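Local coordinates for protein AlyGC (PDB 5GKD) that probably depolymerises alginate by beta-elimination, as a calcium-containing lyase of polysaccharide lyase family 6, at residues A[440-445]-A[462-467]; A[447-452]-A[472-477]; A[458-463]-A[480-485]; A[506-511]-A[539-544]. All blocks are in the same frame, centred on the assembly; numbering follows the deposited sequence.

Interaction 1: A[440-445]-A[462-467]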
loop_
_atom_site.group_PDB
_atom_site.type_symbol
_atom_site.label_atom_id
_atom_site.label_comp_id
_atom_site.label_asym_id
_atom_site.label_seq_id
_atom_site.Cartn_x
_atom_site.Cartn_y
_atom_site.Cartn_z
ATOM N N LYS A 440 4.201 27.328 19.734
ATOM C CA LYS A 440 3.446 28.018 20.768
ATOM C C LYS A 440 2.433 27.077 21.405
ATOM O O LYS A 440 2.114 26.009 20.880
ATOM C CB LYS A 440 2.730 29.235 20.192
ATOM C CG LYS A 440 1.741 28.845 19.130
ATOM C CD LYS A 440 0.970 30.030 18.612
ATOM C CE LYS A 440 -0.145 29.554 17.698
ATOM N NZ LYS A 440 0.335 29.367 16.297
ATOM N N HIS A 441 1.905 27.495 22.550
ATOM C CA HIS A 441 0.904 26.716 23.260
ATOM C C HIS A 441 -0.479 27.257 22.934
ATOM O O HIS A 441 -0.694 28.474 22.925
ATOM C CB HIS A 441 1.174 26.727 24.762
ATOM C CG HIS A 441 2.434 26.013 25.137
ATOM N ND1 HIS A 441 2.458 24.950 26.009
ATOM C CD2 HIS A 441 3.713 26.195 24.730
ATOM C CE1 HIS A 441 3.700 24.514 26.136
ATOM N NE2 HIS A 441 4.480 25.254 25.369
ATOM N N ILE A 442 -1.395 26.347 22.625
ATOM C CA ILE A 442 -2.770 26.662 22.262
ATOM C C ILE A 442 -3.688 25.929 23.226
ATOM O O ILE A 442 -3.596 24.703 23.367
ATOM C CB ILE A 442 -3.083 26.250 20.814
ATOM C CG1 ILE A 442 -2.132 26.940 19.842
ATOM C CG2 ILE A 442 -4.538 26.553 20.478
ATOM C CD1 ILE A 442 -2.200 26.382 18.437
ATOM N N ALA A 443 -4.564 26.671 23.889
ATOM C CA ALA A 443 -5.561 26.057 24.749
ATOM C C ALA A 443 -6.718 25.533 23.906
ATOM O O ALA A 443 -7.166 26.195 22.968
ATOM C CB ALA A 443 -6.064 27.067 25.782
ATOM N N VAL A 444 -7.169 24.346 24.206
ATOM C CA VAL A 444 -8.241 23.748 23.474
ATOM C C VAL A 444 -9.276 23.352 24.480
ATOM O O VAL A 444 -8.942 23.013 25.572
ATOM C CB VAL A 444 -7.766 22.494 22.747
ATOM C CG1 VAL A 444 -8.830 22.003 21.814
ATOM C CG2 VAL A 444 -6.493 22.768 22.003
ATOM N N SER A 445 -10.535 23.376 24.092
ATOM C CA SER A 445 -11.598 23.009 24.982
ATOM C C SER A 445 -12.524 21.958 24.423
ATOM O O SER A 445 -12.577 21.750 23.253
ATOM C CB SER A 445 -12.415 24.237 25.314
ATOM O OG SER A 445 -11.873 24.852 26.439
ATOM N N ASP A 462 3.701 23.343 17.457
ATOM C CA ASP A 462 2.826 23.845 18.512
ATOM C C ASP A 462 2.486 22.748 19.517
ATOM O O ASP A 462 2.682 21.557 19.264
ATOM C CB ASP A 462 1.540 24.410 17.918
ATOM C CG ASP A 462 1.740 25.773 17.314
ATOM O OD1 ASP A 462 2.839 26.329 17.506
ATOM O OD2 ASP A 462 0.809 26.290 16.654
ATOM N N VAL A 463 1.961 23.168 20.672
ATOM C CA VAL A 463 1.509 22.255 21.722
ATOM C C VAL A 463 0.056 22.574 22.032
ATOM O O VAL A 463 -0.266 23.688 22.453
ATOM C CB VAL A 463 2.370 22.350 22.989
ATOM C CG1 VAL A 463 1.832 21.419 24.070
ATOM C CG2 VAL A 463 3.810 22.013 22.681
ATOM N N LEU A 464 -0.818 21.601 21.818
ATOM C CA LEU A 464 -2.226 21.735 22.155
ATOM C C LEU A 464 -2.431 21.270 23.596
ATOM O O LEU A 464 -2.036 20.156 23.955
ATOM C CB LEU A 464 -3.091 20.923 21.190
ATOM C CG LEU A 464 -3.491 21.488 19.812
ATOM C CD1 LEU A 464 -2.340 22.136 19.077
ATOM C CD2 LEU A 464 -4.130 20.406 18.932
ATOM N N VAL A 465 -3.026 22.135 24.420
ATOM C CA VAL A 465 -3.244 21.874 25.839
ATOM C C VAL A 465 -4.747 21.728 26.041
ATOM O O VAL A 465 -5.484 22.720 26.032
ATOM C CB VAL A 465 -2.660 22.981 26.722
ATOM C CG1 VAL A 465 -2.677 22.554 28.170
ATOM C CG2 VAL A 465 -1.249 23.305 26.280
ATOM N N LEU A 466 -5.208 20.489 26.205
ATOM C CA LEU A 466 -6.634 20.214 26.312
ATOM C C LEU A 466 -7.091 20.432 27.747
ATOM O O LEU A 466 -6.517 19.870 28.688
ATOM C CB LEU A 466 -6.955 18.782 25.881
ATOM C CG LEU A 466 -6.252 18.164 24.675
ATOM C CD1 LEU A 466 -6.704 16.729 24.473
ATOM C CD2 LEU A 466 -6.503 18.981 23.433
ATOM N N GLN A 467 -8.124 21.249 27.914
ATOM C CA GLN A 467 -8.714 21.419 29.226
ATOM C C GLN A 467 -9.526 20.178 29.581
ATOM O O GLN A 467 -9.811 19.329 28.732
ATOM C CB GLN A 467 -9.575 22.676 29.253
ATOM C CG GLN A 467 -8.842 23.924 28.762
ATOM C CD GLN A 467 -9.792 25.012 28.279
ATOM O OE1 GLN A 467 -10.926 24.733 27.888
ATOM N NE2 GLN A 467 -9.327 26.255 28.284
#

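Interaction 2: A[447-452]-A[472-477]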
loop_
_atom_site.group_PDB
_atom_site.type_symbol
_atom_site.label_atom_id
_atom_site.label_comp_id
_atom_site.label_asym_id
_atom_site.label_seq_id
_atom_site.Cartn_x
_atom_site.Cartn_y
_atom_site.Cartn_z
ATOM N N GLY A 447 -16.141 20.314 23.227
ATOM C CA GLY A 447 -16.099 18.888 23.080
ATOM C C GLY A 447 -16.542 18.171 21.813
ATOM O O GLY A 447 -16.696 16.976 21.868
ATOM N N ASP A 448 -16.771 18.857 20.701
ATOM C CA ASP A 448 -17.155 18.138 19.473
ATOM C C ASP A 448 -16.461 18.878 18.316
ATOM O O ASP A 448 -16.666 20.060 18.099
ATOM C CB ASP A 448 -18.635 17.893 19.212
ATOM C CG ASP A 448 -18.880 16.991 18.020
ATOM O OD1 ASP A 448 -18.015 16.183 17.662
ATOM O OD2 ASP A 448 -19.948 17.095 17.418
ATOM N N ASN A 449 -15.600 18.166 17.614
ATOM C CA ASN A 449 -14.845 18.749 16.522
ATOM C C ASN A 449 -13.886 19.785 16.965
ATOM O O ASN A 449 -13.293 20.460 16.193
ATOM C CB ASN A 449 -15.795 19.384 15.552
ATOM C CG ASN A 449 -16.371 18.401 14.597
ATOM O OD1 ASN A 449 -16.804 18.771 13.529
ATOM N ND2 ASN A 449 -16.391 17.147 14.974
ATOM N N THR A 450 -13.738 19.911 18.243
ATOM C CA THR A 450 -12.853 20.950 18.748
ATOM C C THR A 450 -11.385 20.574 18.586
ATOM O O THR A 450 -10.525 21.453 18.458
ATOM C CB THR A 450 -13.180 21.211 20.211
ATOM O OG1 THR A 450 -12.178 22.053 20.780
ATOM C CG2 THR A 450 -13.226 19.900 20.972
ATOM N N LEU A 451 -11.084 19.280 18.595
ATOM C CA LEU A 451 -9.724 18.808 18.383
ATOM C C LEU A 451 -9.365 18.836 16.901
ATOM O O LEU A 451 -8.259 19.239 16.531
ATOM C CB LEU A 451 -9.598 17.397 18.955
ATOM C CG LEU A 451 -8.241 16.780 19.242
ATOM C CD1 LEU A 451 -7.441 17.718 20.099
ATOM C CD2 LEU A 451 -8.445 15.459 19.951
ATOM N N PHE A 452 -10.304 18.424 16.048
ATOM C CA PHE A 452 -10.142 18.545 14.607
ATOM C C PHE A 452 -9.801 19.969 14.203
ATOM O O PHE A 452 -8.939 20.194 13.351
ATOM C CB PHE A 452 -11.428 18.079 13.921
ATOM C CG PHE A 452 -11.379 18.122 12.417
ATOM C CD1 PHE A 452 -11.726 19.278 11.726
ATOM C CD2 PHE A 452 -11.020 16.992 11.692
ATOM C CE1 PHE A 452 -11.685 19.318 10.342
ATOM C CE2 PHE A 452 -10.983 17.021 10.306
ATOM C CZ PHE A 452 -11.320 18.186 9.628
ATOM N N TRP A 472 -15.111 14.437 21.731
ATOM C CA TRP A 472 -15.717 13.482 20.821
ATOM C C TRP A 472 -15.181 13.755 19.422
ATOM O O TRP A 472 -15.099 14.911 18.997
ATOM C CB TRP A 472 -17.245 13.589 20.871
ATOM C CG TRP A 472 -17.780 13.108 22.187
ATOM C CD1 TRP A 472 -17.880 13.824 23.336
ATOM C CD2 TRP A 472 -18.232 11.782 22.499
ATOM N NE1 TRP A 472 -18.378 13.031 24.351
ATOM C CE2 TRP A 472 -18.603 11.775 23.860
ATOM C CE3 TRP A 472 -18.364 10.604 21.757
ATOM C CZ2 TRP A 472 -19.100 10.641 24.493
ATOM C CZ3 TRP A 472 -18.860 9.482 22.381
ATOM C CH2 TRP A 472 -19.223 9.506 23.739
ATOM N N VAL A 473 -14.791 12.701 18.718
ATOM C CA VAL A 473 -14.029 12.846 17.482
ATOM C C VAL A 473 -14.769 12.100 16.386
ATOM O O VAL A 473 -14.643 10.878 16.260
ATOM C CB VAL A 473 -12.589 12.346 17.631
ATOM C CG1 VAL A 473 -11.854 12.497 16.326
ATOM C CG2 VAL A 473 -11.885 13.135 18.718
ATOM N N SER A 474 -15.548 12.833 15.596
ATOM C CA SER A 474 -16.323 12.283 14.498
ATOM C C SER A 474 -15.581 12.310 13.170
ATOM O O SER A 474 -16.091 11.771 12.185
ATOM C CB SER A 474 -17.637 13.059 14.347
ATOM O OG SER A 474 -17.391 14.451 14.380
ATOM N N LYS A 475 -14.406 12.922 13.117
ATOM C CA LYS A 475 -13.642 13.036 11.885
ATOM C C LYS A 475 -12.194 12.684 12.170
ATOM O O LYS A 475 -11.643 13.090 13.197
ATOM C CB LYS A 475 -13.744 14.444 11.300
ATOM C CG LYS A 475 -15.140 14.765 10.801
ATOM C CD LYS A 475 -15.240 16.138 10.147
ATOM C CE LYS A 475 -15.089 17.265 11.171
ATOM N NZ LYS A 475 -15.343 18.622 10.576
ATOM N N ILE A 476 -11.586 11.922 11.257
ATOM C CA ILE A 476 -10.202 11.502 11.433
ATOM C C ILE A 476 -9.312 12.719 11.652
ATOM O O ILE A 476 -9.449 13.745 10.974
ATOM C CB ILE A 476 -9.751 10.670 10.227
ATOM C CG1 ILE A 476 -10.460 9.315 10.236
ATOM C CG2 ILE A 476 -8.257 10.461 10.245
ATOM C CD1 ILE A 476 -10.103 8.458 9.046
ATOM N N LEU A 477 -8.422 12.621 12.633
ATOM C CA LEU A 477 -7.450 13.670 12.926
ATOM C C LEU A 477 -6.202 13.375 12.108
ATOM O O LEU A 477 -5.375 12.554 12.506
ATOM C CB LEU A 477 -7.130 13.698 14.415
ATOM C CG LEU A 477 -8.080 14.304 15.447
ATOM C CD1 LEU A 477 -9.418 14.666 14.874
ATOM C CD2 LEU A 477 -8.226 13.366 16.629
#

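Interaction 3: A[458-463]-A[480-485]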
loop_
_atom_site.group_PDB
_atom_site.type_symbol
_atom_site.label_atom_id
_atom_site.label_comp_id
_atom_site.label_asym_id
_atom_site.label_seq_id
_atom_site.Cartn_x
_atom_site.Cartn_y
_atom_site.Cartn_z
ATOM N N ALA A 458 -3.417 24.886 14.084
ATOM C CA ALA A 458 -2.120 24.981 14.730
ATOM C C ALA A 458 -1.003 25.043 13.684
ATOM O O ALA A 458 -1.190 24.689 12.519
ATOM C CB ALA A 458 -1.898 23.786 15.659
ATOM N N GLU A 459 0.167 25.499 14.120
ATOM C CA GLU A 459 1.366 25.575 13.300
ATOM C C GLU A 459 2.356 24.520 13.765
ATOM O O GLU A 459 2.235 23.988 14.867
ATOM C CB GLU A 459 2.003 26.964 13.375
ATOM C CG GLU A 459 1.192 28.040 12.673
ATOM C CD GLU A 459 1.631 29.450 13.057
ATOM O OE1 GLU A 459 1.535 30.354 12.196
ATOM O OE2 GLU A 459 2.070 29.651 14.220
ATOM N N THR A 460 3.332 24.209 12.907
ATOM C CA THR A 460 4.218 23.083 13.176
ATOM C C THR A 460 5.072 23.380 14.399
ATOM O O THR A 460 5.605 24.480 14.550
ATOM C CB THR A 460 5.091 22.756 11.944
ATOM O OG1 THR A 460 5.648 21.442 12.095
ATOM C CG2 THR A 460 6.248 23.766 11.750
ATOM N N GLY A 461 5.175 22.404 15.296
ATOM C CA GLY A 461 5.859 22.599 16.555
ATOM C C GLY A 461 4.969 23.030 17.708
ATOM O O GLY A 461 5.438 23.058 18.845
ATOM N N ASP A 462 3.701 23.343 17.457
ATOM C CA ASP A 462 2.826 23.845 18.512
ATOM C C ASP A 462 2.486 22.748 19.517
ATOM O O ASP A 462 2.682 21.557 19.264
ATOM C CB ASP A 462 1.540 24.410 17.918
ATOM C CG ASP A 462 1.740 25.773 17.314
ATOM O OD1 ASP A 462 2.839 26.329 17.506
ATOM O OD2 ASP A 462 0.809 26.290 16.654
ATOM N N VAL A 463 1.961 23.168 20.672
ATOM C CA VAL A 463 1.509 22.255 21.722
ATOM C C VAL A 463 0.056 22.574 22.032
ATOM O O VAL A 463 -0.266 23.688 22.453
ATOM C CB VAL A 463 2.370 22.350 22.989
ATOM C CG1 VAL A 463 1.832 21.419 24.070
ATOM C CG2 VAL A 463 3.810 22.013 22.681
ATOM N N ASP A 480 -0.296 16.529 9.570
ATOM C CA ASP A 480 0.694 16.788 8.535
ATOM C C ASP A 480 1.684 17.838 9.011
ATOM O O ASP A 480 2.305 18.523 8.206
ATOM C CB ASP A 480 0.042 17.194 7.204
ATOM C CG ASP A 480 -0.757 18.495 7.291
ATOM O OD1 ASP A 480 -0.769 19.145 8.351
ATOM O OD2 ASP A 480 -1.373 18.885 6.281
ATOM N N LYS A 481 1.849 17.954 10.327
ATOM C CA LYS A 481 2.826 18.858 10.912
ATOM C C LYS A 481 3.350 18.224 12.195
ATOM O O LYS A 481 2.907 17.148 12.601
ATOM C CB LYS A 481 2.202 20.230 11.163
ATOM C CG LYS A 481 1.215 20.240 12.318
ATOM C CD LYS A 481 0.219 21.388 12.225
ATOM C CE LYS A 481 -0.811 21.114 11.166
ATOM N NZ LYS A 481 -1.919 22.111 11.177
ATOM N N THR A 482 4.290 18.897 12.845
ATOM C CA THR A 482 4.797 18.425 14.128
ATOM C C THR A 482 3.929 19.011 15.239
ATOM O O THR A 482 3.726 20.229 15.302
ATOM C CB THR A 482 6.268 18.809 14.309
ATOM O OG1 THR A 482 7.070 18.144 13.309
ATOM C CG2 THR A 482 6.763 18.419 15.690
ATOM N N LEU A 483 3.400 18.147 16.098
ATOM C CA LEU A 483 2.389 18.593 17.049
ATOM C C LEU A 483 2.478 17.789 18.334
ATOM O O LEU A 483 2.760 16.591 18.303
ATOM C CB LEU A 483 0.986 18.451 16.449
ATOM C CG LEU A 483 -0.076 19.445 16.901
ATOM C CD1 LEU A 483 0.157 20.811 16.262
ATOM C CD2 LEU A 483 -1.465 18.915 16.572
ATOM N N THR A 484 2.231 18.456 19.460
ATOM C CA THR A 484 2.080 17.810 20.759
ATOM C C THR A 484 0.655 18.022 21.249
ATOM O O THR A 484 0.162 19.153 21.262
ATOM C CB THR A 484 3.075 18.362 21.786
ATOM O OG1 THR A 484 4.414 18.078 21.366
ATOM C CG2 THR A 484 2.852 17.723 23.137
ATOM N N ILE A 485 -0.008 16.940 21.636
ATOM C CA ILE A 485 -1.327 17.001 22.252
ATOM C C ILE A 485 -1.155 16.667 23.732
ATOM O O ILE A 485 -0.831 15.527 24.091
ATOM C CB ILE A 485 -2.316 16.059 21.557
ATOM C CG1 ILE A 485 -2.416 16.433 20.072
ATOM C CG2 ILE A 485 -3.668 16.130 22.230
ATOM C CD1 ILE A 485 -3.436 15.669 19.307
HETATM O O HOH W 1 4.926 19.996 19.276
#

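Interaction 4: A[506-511]-A[539-544]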
loop_
_atom_site.group_PDB
_atom_site.type_symbol
_atom_site.label_atom_id
_atom_site.label_comp_id
_atom_site.label_asym_id
_atom_site.label_seq_id
_atom_site.Cartn_x
_atom_site.Cartn_y
_atom_site.Cartn_z
ATOM N N ASN A 506 0.346 11.708 8.422
ATOM C CA ASN A 506 0.691 11.990 7.039
ATOM C C ASN A 506 2.119 12.501 6.940
ATOM O O ASN A 506 2.780 12.759 7.944
ATOM C CB ASN A 506 -0.260 13.034 6.449
ATOM C CG ASN A 506 -1.671 12.505 6.253
ATOM O OD1 ASN A 506 -2.651 13.092 6.725
ATOM N ND2 ASN A 506 -1.784 11.400 5.546
ATOM N N ASN A 507 2.580 12.675 5.698
ATOM C CA ASN A 507 3.858 13.319 5.445
ATOM C C ASN A 507 3.977 14.596 6.256
ATOM O O ASN A 507 3.045 15.401 6.299
ATOM C CB ASN A 507 4.009 13.630 3.956
ATOM C CG ASN A 507 4.246 12.390 3.134
ATOM O OD1 ASN A 507 4.888 11.445 3.590
ATOM N ND2 ASN A 507 3.731 12.380 1.920
ATOM N N LYS A 508 5.125 14.764 6.917
ATOM C CA LYS A 508 5.494 15.909 7.740
ATOM C C LYS A 508 4.832 15.838 9.112
ATOM O O LYS A 508 5.145 16.654 9.978
ATOM C CB LYS A 508 5.174 17.260 7.068
ATOM C CG LYS A 508 5.769 17.359 5.647
ATOM C CD LYS A 508 5.270 18.547 4.858
ATOM C CE LYS A 508 5.702 19.822 5.509
ATOM N NZ LYS A 508 7.147 19.744 5.819
ATOM N N GLY A 509 3.950 14.875 9.351
ATOM C CA GLY A 509 3.380 14.706 10.669
ATOM C C GLY A 509 4.346 14.009 11.615
ATOM O O GLY A 509 5.036 13.056 11.250
ATOM N N ASN A 510 4.407 14.518 12.839
ATOM C CA ASN A 510 5.107 13.890 13.945
ATOM C C ASN A 510 4.278 14.201 15.184
ATOM O O ASN A 510 3.773 15.314 15.321
ATOM C CB ASN A 510 6.561 14.401 14.096
ATOM C CG ASN A 510 7.389 14.273 12.800
ATOM O OD1 ASN A 510 7.824 13.190 12.444
ATOM N ND2 ASN A 510 7.627 15.394 12.119
ATOM N N LEU A 511 4.113 13.222 16.072
ATOM C CA LEU A 511 3.094 13.313 17.108
ATOM C C LEU A 511 3.660 12.973 18.479
ATOM O O LEU A 511 4.316 11.943 18.641
ATOM C CB LEU A 511 1.919 12.373 16.793
ATOM C CG LEU A 511 0.817 12.288 17.859
ATOM C CD1 LEU A 511 0.151 13.649 18.063
ATOM C CD2 LEU A 511 -0.231 11.213 17.531
ATOM N N MET A 539 4.397 6.823 2.080
ATOM C CA MET A 539 4.878 8.114 2.548
ATOM C C MET A 539 6.196 8.489 1.888
ATOM O O MET A 539 6.945 7.643 1.404
ATOM C CB MET A 539 5.042 8.115 4.066
ATOM C CG MET A 539 3.765 7.814 4.819
ATOM S SD MET A 539 3.977 7.809 6.604
ATOM C CE MET A 539 4.337 9.522 6.920
ATOM N N GLN A 540 6.473 9.788 1.892
ATOM C CA GLN A 540 7.686 10.365 1.332
ATOM C C GLN A 540 8.776 10.553 2.368
ATOM O O GLN A 540 9.935 10.736 2.005
ATOM C CB GLN A 540 7.352 11.725 0.699
ATOM C CG GLN A 540 8.480 12.353 -0.092
ATOM C CD GLN A 540 8.262 13.827 -0.355
ATOM O OE1 GLN A 540 8.081 14.609 0.577
ATOM N NE2 GLN A 540 8.293 14.222 -1.630
ATOM N N ARG A 541 8.431 10.453 3.641
ATOM C CA ARG A 541 9.186 11.049 4.727
ATOM C C ARG A 541 9.048 10.138 5.940
ATOM O O ARG A 541 8.041 9.441 6.079
ATOM C CB ARG A 541 8.595 12.438 4.984
ATOM C CG ARG A 541 9.354 13.402 5.784
ATOM C CD ARG A 541 8.648 14.715 5.662
ATOM N NE ARG A 541 8.876 15.297 4.345
ATOM C CZ ARG A 541 9.582 16.403 4.139
ATOM N NH1 ARG A 541 10.106 17.054 5.167
ATOM N NH2 ARG A 541 9.753 16.871 2.913
ATOM N N ASN A 542 10.050 10.140 6.814
ATOM C CA ASN A 542 9.934 9.409 8.075
ATOM C C ASN A 542 9.032 10.178 9.056
ATOM O O ASN A 542 8.642 11.317 8.813
ATOM C CB ASN A 542 11.313 9.178 8.707
ATOM C CG ASN A 542 12.273 8.430 7.786
ATOM O OD1 ASN A 542 11.857 7.726 6.872
ATOM N ND2 ASN A 542 13.564 8.573 8.038
ATOM N N TYR A 543 8.716 9.556 10.192
ATOM C CA TYR A 543 7.906 10.221 11.209
ATOM C C TYR A 543 8.407 9.831 12.594
ATOM O O TYR A 543 9.129 8.853 12.760
ATOM C CB TYR A 543 6.399 9.890 11.063
ATOM C CG TYR A 543 6.082 8.452 11.358
ATOM C CD1 TYR A 543 6.273 7.464 10.398
ATOM C CD2 TYR A 543 5.631 8.072 12.603
ATOM C CE1 TYR A 543 6.007 6.146 10.674
ATOM C CE2 TYR A 543 5.348 6.748 12.883
ATOM C CZ TYR A 543 5.546 5.790 11.921
ATOM O OH TYR A 543 5.282 4.480 12.223
ATOM N N ARG A 544 7.990 10.611 13.593
ATOM C CA ARG A 544 8.288 10.382 14.998
ATOM C C ARG A 544 6.986 10.260 15.786
ATOM O O ARG A 544 6.039 11.016 15.557
ATOM C CB ARG A 544 9.139 11.530 15.577
ATOM C CG ARG A 544 10.539 11.643 15.007
ATOM C CD ARG A 544 11.178 12.988 15.305
ATOM N NE ARG A 544 10.697 14.036 14.409
ATOM C CZ ARG A 544 10.597 15.317 14.750
ATOM N NH1 ARG A 544 10.943 15.705 15.970
ATOM N NH2 ARG A 544 10.137 16.201 13.884
HETATM O O HOH W 2 6.465 12.798 8.672
HETATM O O HOH W 3 10.608 13.424 11.471
#

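Interaction 1: A[440-445]-A[462-467]
K440 and D462 meet at one end of the pairing between 440-445 and 462-467, parallel neighbours on successive coils of a beta-helix. The aspartate holds the lysine twice. Its OD1 accepts the backbone N of K440 at 2.8 Å, from above the carboxylate plane, while its OD2 receives NZ of K440 on the syn side at 3.1 Å, a salt bridge. With CG between the backbone N and the carbonyl carbon (chi1 62°), the K440 chain starts out against the carboxylate, its CG 3.2 Å from OD1 of D462, and a bend at chi4 turns NZ back to OD2. E459 shares both partners: its carboxylate pairs with K440 NZ and its backbone N with D462 OD2. An alanine in place of D462 would probably leave the backbone N-H groups of K440 and E459 without these acceptors and break the salt bridge to K440 NZ. Beyond this polar end, the H441 ring lies with one face over V463, whose CB stands 4.0 Å above its centre, and V465 CG2 comes to the ring edge. On the other side of the strands, V444 lies alongside L466, with V444 CB 3.8 Å from L466 CD2. The CG2 branch of V444 rests against CG of L464. Helix 450-457 covers V444, L464 and L466, while strand 482-487 continues the parallel pairing beyond 462-466. Five backbone bonds join the two segments; in one of them the N of V444 approaches the O of V465 at 3.0 Å from 38° above the carbonyl plane.

Interaction 2: A[447-452]-A[472-477]
The F452 ring carries the K475 side chain on one face and has the backbone O of I476 in plane at its edge. CE of K475 sits over the centre, 3.8 Å above the plane of the F452 ring, and NZ follows at 4.0 Å from the ring centroid, a cation-pi contact. A bend at chi3 (-69°) places CE there, and the two side chains cross at about a right angle. The W472 indole meets G447 O in plane at its edge and stacks on F496. N449 bonds to two residues of the other segment: its ND2 donates to OG of S474 at 2.9 Å, with the hydroxyl nearly in the amide plane, and its OD1 takes a weak bond from K475 NZ at 3.3 Å. Deeper in, L451 CD2 rests on L477 CD2 at 3.9 Å, beside V473. The W472 N to G447 O bond, 3.0 Å, ties the backbones where D448 and W472 form a single parallel bridge at the weakly bonded strand 447-448. I476 also packs against E121 of the second subunit. A short helix, 450-457, thus lies over the first coil of a parallel beta-helix, a common way for this fold to cover its end.

Interaction 3: A[458-463]-A[480-485]
V463 and T484 lie side by side and point the same way on adjacent parallel strands, CG2 of V463 3.8 Å from CB of T484. Next to them the T484 N donates to D462 O at 3.1 Å, and a water joins that same carbonyl to T484 OG1. At the other end of the contact T460 slants across T482. Its OG1, anti to the backbone N (chi1 -163°), receives the N of T482 at 3.0 Å and also touches CB of that residue, whose own hydroxyl bonds to ND2 of N510 one coil further on. K481 bends toward the segment 458-463: a turn at chi3 (75°) places CE so that NZ can reach A458 O at 3.0 Å, from above the carbonyl plane. The same NZ binds I455 O, so one ammonium group serves two carbonyls at the end of helix 450-457, where its charge would probably be favoured. Between helix and strand, residues 459-462 make a type II beta turn, a tight link into the next strand of the parallel beta-helix. G461 occupies its third position, with a positive phi at which a side chain would jam against the preceding carbonyl, and its N reaches T482 O at 2.6 Å. The same OD2 of D462 that pairs with K440 fastens the start of the turn, meeting the N of E459 from 54° above the carboxylate plane. The L483 side chain reaches across from its own strand, setting CD1 3.7 Å from A458 CB.

Interaction 4: A[506-511]-A[539-544]
N510 and R544 make the close-packed end of this contact. OD1 of N510 accepts the backbone N of R544 at 2.8 Å, in the carbonyl plane and on a lone pair, though the bond is bent at the hydrogen (134°). The same oxygen takes a water that also binds NE of R544. CB of N510 lies over one face of the guanidinium, and the amide and guanidinium planes stand 51° apart. Both groups have further partners that probably limit their turning: N510 is also tied to T482 through ND2, while R544 binds V434 O through NH2 and makes a cation-pi contact with F436. Alongside, L511 N bonds to R544 O at 3.0 Å and starts the pairing of strands 510-514 and 543-548. These are successive rungs of a parallel beta-helix, and polar links run from T482 through N510 to R544 across three neighbouring coils. Toward the turn 506-509 the fit slackens. A water sits between the two backbones, giving hydrogens to G509 O and to N542 O, the latter at 2.6 Å. Farther out, N507 OD1 receives the N of Q540 at 2.9 Å and lies 3.4 Å from M539 CB; an alanine at N507 would probably leave that N-H without its acceptor and the turn less firmly tied to residues 539-541. On the exposed side K508 CG lies over one face of the R541 guanidinium, offset toward its rim, yet the ends of these chains, NZ of K508 and NH1 of R541, are like charges only 4.1 Å apart.

All four contacts belong to the parallel beta-helix formed by the C-terminal part of the chain. Interactions 1 and 3 share strand 462-466 and lie about 10 Å apart between centres, with 441-444, 462-466 and 482-487 as consecutive neighbours. Interaction 4 carries the series on: strand 510-514 pairs with 482-487, and the centre of interaction 4 is about 12 Å from that of interaction 3. Interaction 2, about 14 Å from interaction 1 between centres, lies beside the same coils; its segments alternate along the chain with those of interactions 1 and 3, while interaction 4 follows later. From helix 450-457 of interaction 2 the chain passes through the turn into strand 462-466.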